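Local coordinates for DUF4627 domain-containing protein (Bacteroides thetaiotaomicron, PDB 3SEE) that is of unknown function but, with its galactose-binding-domain-like fold, probably binds sugars, at residues G106-Y112 and A147-I153; W76-F80 and V111-Q115. All coordinates share one frame. Residues are numbered along the deposited sequence.

The two interactions meet on strand 108-115 of a mixed sheet in a galactose-binding-domain-like β-sandwich, with centres about 12 Å apart. Along the chain, segment 76-80 comes first, then strand 108-115, used by both, and finally 147-153. Interaction 1 pairs the start of that strand with edge strand 149-152. Interaction 2 continues on its later half, where side chains reach across the intervening strand 199-204 to the loop leading into strand 79-85. Val111 and Tyr112 belong to both: the first faces the opposing sheet, the second away from it. Gln148 OE1 lies 4.0 Å from Trp76 CB, so the two contacts adjoin where Gln148, just before strand 149-152, packs against the loop ahead of strand 79-85.

Interaction 1. Residues G106-Y112 and A147-I153; sequences GTPVSVY and AQYNFKI
Segments 106-112 and 147-153 form an antiparallel β-pair with regular two-residue alternation; the axes of strands 108-112 and 149-152 approach to 4.5 Å with their directions at 158°. Hydrogen-bonded pairs are Val109 with Phe151 and Val111 with Tyr149; Pro108 with Lys152 and Ser110 with Asn150 are non-hydrogen-bonded, at CA-CA 4.2 and 4.3 Å. Ile153, which has the most surface covered by the other segment, closes one end: Ile153 N donates to Thr107 O (3.0 Å) and Ile153 O accepts from Gly106 N (2.7 Å). Gly106 has phi 90°, where a CB would collide with the preceding carbonyl oxygen. With chi1 m and chi2 t, Ile153 CD1 lies 3.9 Å from CG1 of Val109, itself chi1 p. Val109 N donates to Phe151 O (2.9 Å) and Phe151 N to Val109 O (2.8 Å). Two residues on, Val111 N to Tyr149 O and Tyr149 N to Val111 O are both 2.9 Å, and Val111 CG2 meets the Tyr149 ring at its edge. On the face that carries Pro108, Ser110, Asn150 and Lys152, Ser110 OG (chi1 m) donates to Asn150 OD1 at 2.7 Å, and that same OD1 receives Gln148 NE2 at 2.9 Å, while Gln148 NE2 also bonds Gln206. Strand 149-152 is the outermost strand of the mixed sheet on this side, next to 108-115. Val109, Val111 and Tyr149 pack across the sandwich on strand 160-167, Val111 and Ile153 reach strand 93-102, and backbone bonds from Ser110 to Leu204 and Tyr112 to Ala202 join strand 199-204 on the far side.

Interaction 2. Residues W76-F80 and V111-Q115; sequences WYKAF and VYIKQ
An aromatic cluster of Trp76, Phe80 and Tyr112, on the β-sandwich sheet face turned away from the opposing sheet, joins the loop before strand 79-85 to strand 108-115. The backbones stay apart, the nearest CA pair being Trp76 and Tyr112 at 9.1 Å, so side chains span the gap above strand 199-204; both Phe80 and Tyr112 rest on Ala202. Trp76, in the loop, has helical-region backbone angles (-58°/-29°) and chi1 p, and the edge of its six-membered ring points to the face of Tyr112 in an offset edge-to-face pair, centroids 5.5 Å apart and planes at 81°. Trp76 CZ3, at the ring edge, touches Lys114 CE at 4.0 Å; Lys114 has chi1 to chi3 t and chi4 m, its NZ salt-bridged to Glu118. At Tyr77 just the backbone comes near, its CA 4.2 Å from Tyr112 OH. The chain turns into the strand, where extended Phe80 (-168°/162°, chi1 p) presents its ring face to the edge of Tyr112, centroids 5.9 Å apart and planes at 63°. Tyr112 (chi1 p, chi2 78°) thereby places its hydroxyl centrally: OH donates to Trp76 O at 2.7 Å and lies over the Phe80 ring, 3.4 Å from Phe80 CE1.

Interaction 1. Residues G106-Y112 and A147-I153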
loop_
_atom_site.group_PDB
_atom_site.type_symbol
_atom_site.label_atom_id
_atom_site.label_comp_id
_atom_site.label_asym_id
_atom_site.label_seq_id
_atom_site.Cartn_x
_atom_site.Cartn_y
_atom_site.Cartn_z
ATOM N N GLY A 106 12.434 -3.329 -14.159
ATOM C CA GLY A 106 11.103 -3.846 -14.405
ATOM C C GLY A 106 10.356 -4.319 -13.175
ATOM O O GLY A 106 9.198 -4.716 -13.269
ATOM N N THR A 107 10.985 -4.297 -12.012
ATOM C CA THR A 107 10.320 -4.757 -10.788
ATOM C C THR A 107 9.201 -3.806 -10.410
ATOM O O THR A 107 9.417 -2.615 -10.343
ATOM C CB THR A 107 11.331 -4.811 -9.633
ATOM O OG1 THR A 107 12.400 -5.698 -9.966
ATOM C CG2 THR A 107 10.693 -5.348 -8.355
ATOM N N PRO A 108 7.992 -4.332 -10.155
ATOM C CA PRO A 108 6.918 -3.434 -9.718
ATOM C C PRO A 108 6.931 -3.098 -8.241
ATOM O O PRO A 108 7.333 -3.900 -7.407
ATOM C CB PRO A 108 5.661 -4.221 -10.056
ATOM C CG PRO A 108 6.084 -5.630 -10.022
ATOM C CD PRO A 108 7.533 -5.705 -10.389
ATOM N N VAL A 109 6.433 -1.909 -7.943
ATOM C CA VAL A 109 6.086 -1.512 -6.591
ATOM C C VAL A 109 4.629 -1.072 -6.610
ATOM O O VAL A 109 4.128 -0.599 -7.626
ATOM C CB VAL A 109 7.028 -0.407 -6.093
ATOM C CG1 VAL A 109 6.901 0.872 -6.903
ATOM C CG2 VAL A 109 6.870 -0.184 -4.597
ATOM N N SER A 110 3.961 -1.236 -5.479
ATOM C CA SER A 110 2.520 -1.183 -5.423
ATOM C C SER A 110 2.017 -0.516 -4.165
ATOM O O SER A 110 2.714 -0.451 -3.157
ATOM C CB SER A 110 1.962 -2.594 -5.508
ATOM O OG SER A 110 2.521 -3.306 -6.618
ATOM N N VAL A 111 0.771 -0.080 -4.236
ATOM C CA VAL A 111 0.096 0.674 -3.185
ATOM C C VAL A 111 -1.368 0.256 -3.103
ATOM O O VAL A 111 -1.997 0.054 -4.149
ATOM C CB VAL A 111 0.042 2.167 -3.594
ATOM C CG1 VAL A 111 -0.773 2.993 -2.592
ATOM C CG2 VAL A 111 1.442 2.703 -3.767
ATOM N N TYR A 112 -1.956 0.249 -1.914
ATOM C CA TYR A 112 -3.398 0.346 -1.742
ATOM C C TYR A 112 -3.653 1.053 -0.405
ATOM O O TYR A 112 -2.744 1.187 0.422
ATOM C CB TYR A 112 -4.116 -1.013 -1.848
ATOM C CG TYR A 112 -3.748 -2.064 -0.824
ATOM C CD1 TYR A 112 -4.254 -2.016 0.466
ATOM C CD2 TYR A 112 -2.872 -3.087 -1.140
ATOM C CE1 TYR A 112 -3.924 -2.972 1.404
ATOM C CE2 TYR A 112 -2.525 -4.047 -0.199
ATOM C CZ TYR A 112 -3.065 -3.988 1.072
ATOM O OH TYR A 112 -2.743 -4.925 2.038
ATOM N N ALA A 147 -8.349 -0.805 -6.707
ATOM C CA ALA A 147 -7.788 -0.462 -5.404
ATOM C C ALA A 147 -6.273 -0.358 -5.408
ATOM O O ALA A 147 -5.697 0.597 -4.904
ATOM C CB ALA A 147 -8.223 -1.509 -4.345
ATOM N N GLN A 148 -5.640 -1.377 -5.978
ATOM C CA GLN A 148 -4.191 -1.445 -5.974
ATOM C C GLN A 148 -3.626 -0.802 -7.237
ATOM O O GLN A 148 -4.116 -1.028 -8.345
ATOM C CB GLN A 148 -3.727 -2.895 -5.921
ATOM C CG GLN A 148 -2.213 -3.062 -5.856
ATOM C CD GLN A 148 -1.761 -4.434 -5.429
ATOM O OE1 GLN A 148 -2.351 -5.037 -4.519
ATOM N NE2 GLN A 148 -0.710 -4.950 -6.061
ATOM N N TYR A 149 -2.622 0.041 -7.010
ATOM C CA TYR A 149 -1.833 0.672 -8.051
ATOM C C TYR A 149 -0.484 -0.020 -8.117
ATOM O O TYR A 149 0.134 -0.250 -7.085
ATOM C CB TYR A 149 -1.610 2.152 -7.690
ATOM C CG TYR A 149 -0.638 2.877 -8.561
ATOM C CD1 TYR A 149 -0.989 3.262 -9.860
ATOM C CD2 TYR A 149 0.646 3.173 -8.133
ATOM C CE1 TYR A 149 -0.103 3.929 -10.690
ATOM C CE2 TYR A 149 1.547 3.846 -8.953
ATOM C CZ TYR A 149 1.172 4.214 -10.221
ATOM O OH TYR A 149 2.084 4.878 -11.021
ATOM N N ASN A 150 -0.045 -0.328 -9.322
ATOM C CA ASN A 150 1.265 -0.934 -9.571
ATOM C C ASN A 150 2.061 -0.053 -10.499
ATOM O O ASN A 150 1.500 0.466 -11.463
ATOM C CB ASN A 150 1.103 -2.315 -10.229
ATOM C CG ASN A 150 0.198 -3.222 -9.441
ATOM O OD1 ASN A 150 0.451 -3.509 -8.273
ATOM N ND2 ASN A 150 -0.862 -3.702 -10.065
ATOM N N PHE A 151 3.356 0.080 -10.244
ATOM C CA PHE A 151 4.237 0.856 -11.108
ATOM C C PHE A 151 5.532 0.098 -11.330
ATOM O O PHE A 151 6.208 -0.262 -10.374
ATOM C CB PHE A 151 4.528 2.209 -10.461
ATOM C CG PHE A 151 5.340 3.129 -11.337
ATOM C CD1 PHE A 151 4.854 3.574 -12.560
ATOM C CD2 PHE A 151 6.610 3.504 -10.965
ATOM C CE1 PHE A 151 5.608 4.389 -13.370
ATOM C CE2 PHE A 151 7.354 4.367 -11.774
ATOM C CZ PHE A 151 6.854 4.786 -12.978
ATOM N N LYS A 152 5.872 -0.110 -12.592
ATOM C CA LYS A 152 7.143 -0.760 -12.909
ATOM C C LYS A 152 8.286 0.221 -12.790
ATOM O O LYS A 152 8.294 1.297 -13.394
ATOM C CB LYS A 152 7.166 -1.335 -14.321
ATOM C CG LYS A 152 6.255 -2.501 -14.525
ATOM C CD LYS A 152 6.319 -2.972 -15.999
ATOM C CE LYS A 152 6.276 -1.803 -17.045
ATOM N NZ LYS A 152 6.255 -2.125 -18.547
ATOM N N ILE A 153 9.267 -0.162 -12.002
ATOM C CA ILE A 153 10.495 0.601 -11.828
ATOM C C ILE A 153 11.399 0.267 -13.006
ATOM O O ILE A 153 11.864 -0.868 -13.135
ATOM C CB ILE A 153 11.158 0.254 -10.486
ATOM C CG1 ILE A 153 10.249 0.686 -9.311
ATOM C CG2 ILE A 153 12.541 0.877 -10.399
ATOM C CD1 ILE A 153 10.585 -0.013 -7.991
#

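Interaction 2. Residues W76-F80 and V111-Q115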
loop_
_atom_site.group_PDB
_atom_site.type_symbol
_atom_site.label_atom_id
_atom_site.label_comp_id
_atom_site.label_asym_id
_atom_site.label_seq_id
_atom_site.Cartn_x
_atom_site.Cartn_y
_atom_site.Cartn_z
ATOM N N TRP A 76 -1.095 -9.876 -1.236
ATOM C CA TRP A 76 -1.391 -8.483 -0.936
ATOM C C TRP A 76 -1.732 -8.233 0.509
ATOM O O TRP A 76 -1.517 -7.127 1.012
ATOM C CB TRP A 76 -2.520 -7.968 -1.850
ATOM C CG TRP A 76 -3.866 -8.560 -1.619
ATOM C CD1 TRP A 76 -4.408 -9.631 -2.250
ATOM C CD2 TRP A 76 -4.872 -8.106 -0.694
ATOM N NE1 TRP A 76 -5.680 -9.861 -1.798
ATOM C CE2 TRP A 76 -5.995 -8.927 -0.857
ATOM C CE3 TRP A 76 -4.955 -7.042 0.207
ATOM C CZ2 TRP A 76 -7.149 -8.777 -0.097
ATOM C CZ3 TRP A 76 -6.098 -6.880 0.956
ATOM C CH2 TRP A 76 -7.183 -7.747 0.804
ATOM N N TYR A 77 -2.301 -9.238 1.185
ATOM C CA TYR A 77 -2.759 -9.071 2.563
ATOM C C TYR A 77 -1.785 -9.643 3.592
ATOM O O TYR A 77 -2.073 -9.612 4.787
ATOM C CB TYR A 77 -4.179 -9.646 2.754
ATOM C CG TYR A 77 -4.308 -11.119 2.478
ATOM C CD1 TYR A 77 -4.126 -12.075 3.472
ATOM C CD2 TYR A 77 -4.639 -11.570 1.225
ATOM C CE1 TYR A 77 -4.257 -13.440 3.201
ATOM C CE2 TYR A 77 -4.770 -12.928 0.944
ATOM C CZ TYR A 77 -4.580 -13.857 1.933
ATOM O OH TYR A 77 -4.715 -15.222 1.659
ATOM N N LYS A 78 -0.652 -10.177 3.141
ATOM C CA LYS A 78 0.314 -10.799 4.052
ATOM C C LYS A 78 1.599 -10.015 4.269
ATOM O O LYS A 78 2.127 -10.048 5.366
ATOM C CB LYS A 78 0.683 -12.209 3.611
ATOM C CG LYS A 78 -0.485 -13.180 3.593
ATOM C CD LYS A 78 0.003 -14.590 3.284
ATOM C CE LYS A 78 -1.156 -15.511 3.061
ATOM N NZ LYS A 78 -0.642 -16.895 2.743
ATOM N N ALA A 79 2.149 -9.375 3.230
ATOM C CA ALA A 79 3.495 -8.784 3.338
ATOM C C ALA A 79 3.495 -7.372 2.751
ATOM O O ALA A 79 3.354 -7.188 1.530
ATOM C CB ALA A 79 4.518 -9.659 2.632
ATOM N N PHE A 80 3.697 -6.379 3.607
ATOM C CA PHE A 80 3.712 -5.001 3.176
ATOM C C PHE A 80 4.244 -4.101 4.283
ATOM O O PHE A 80 4.272 -4.490 5.451
ATOM C CB PHE A 80 2.323 -4.516 2.687
ATOM C CG PHE A 80 1.213 -4.691 3.666
ATOM C CD1 PHE A 80 0.444 -5.845 3.681
ATOM C CD2 PHE A 80 0.849 -3.658 4.506
ATOM C CE1 PHE A 80 -0.634 -5.969 4.560
ATOM C CE2 PHE A 80 -0.224 -3.795 5.378
ATOM C CZ PHE A 80 -0.964 -4.936 5.392
ATOM N N VAL A 111 0.771 -0.080 -4.236
ATOM C CA VAL A 111 0.096 0.674 -3.185
ATOM C C VAL A 111 -1.368 0.256 -3.103
ATOM O O VAL A 111 -1.997 0.054 -4.149
ATOM C CB VAL A 111 0.042 2.167 -3.594
ATOM C CG1 VAL A 111 -0.773 2.993 -2.592
ATOM C CG2 VAL A 111 1.442 2.703 -3.767
ATOM N N TYR A 112 -1.956 0.249 -1.914
ATOM C CA TYR A 112 -3.398 0.346 -1.742
ATOM C C TYR A 112 -3.653 1.053 -0.405
ATOM O O TYR A 112 -2.744 1.187 0.422
ATOM C CB TYR A 112 -4.116 -1.013 -1.848
ATOM C CG TYR A 112 -3.748 -2.064 -0.824
ATOM C CD1 TYR A 112 -4.254 -2.016 0.466
ATOM C CD2 TYR A 112 -2.872 -3.087 -1.140
ATOM C CE1 TYR A 112 -3.924 -2.972 1.404
ATOM C CE2 TYR A 112 -2.525 -4.047 -0.199
ATOM C CZ TYR A 112 -3.065 -3.988 1.072
ATOM O OH TYR A 112 -2.743 -4.925 2.038
ATOM N N ILE A 113 -4.899 1.487 -0.198
ATOM C CA ILE A 113 -5.284 2.177 1.033
ATOM C C ILE A 113 -6.612 1.564 1.467
ATOM O O ILE A 113 -7.621 1.672 0.769
ATOM C CB ILE A 113 -5.402 3.706 0.840
ATOM C CG1 ILE A 113 -4.165 4.291 0.136
ATOM C CG2 ILE A 113 -5.612 4.380 2.218
ATOM C CD1 ILE A 113 -4.225 5.822 -0.091
ATOM N N LYS A 114 -6.590 0.879 2.611
ATOM C CA LYS A 114 -7.661 -0.017 3.035
ATOM C C LYS A 114 -8.206 0.368 4.404
ATOM O O LYS A 114 -7.492 0.828 5.283
ATOM C CB LYS A 114 -7.164 -1.480 3.060
ATOM C CG LYS A 114 -8.264 -2.510 3.222
ATOM C CD LYS A 114 -7.714 -3.921 3.115
ATOM C CE LYS A 114 -8.794 -4.985 3.152
ATOM N NZ LYS A 114 -9.490 -5.047 4.475
ATOM N N GLN A 115 -9.487 0.088 4.596
ATOM C CA GLN A 115 -10.133 0.195 5.893
ATOM C C GLN A 115 -9.485 -0.740 6.920
ATOM O O GLN A 115 -9.273 -1.917 6.652
ATOM C CB GLN A 115 -11.599 -0.144 5.722
ATOM C CG GLN A 115 -12.421 -0.049 7.010
ATOM C CD GLN A 115 -13.918 -0.072 6.757
ATOM O OE1 GLN A 115 -14.361 0.327 5.677
ATOM N NE2 GLN A 115 -14.706 -0.481 7.758
#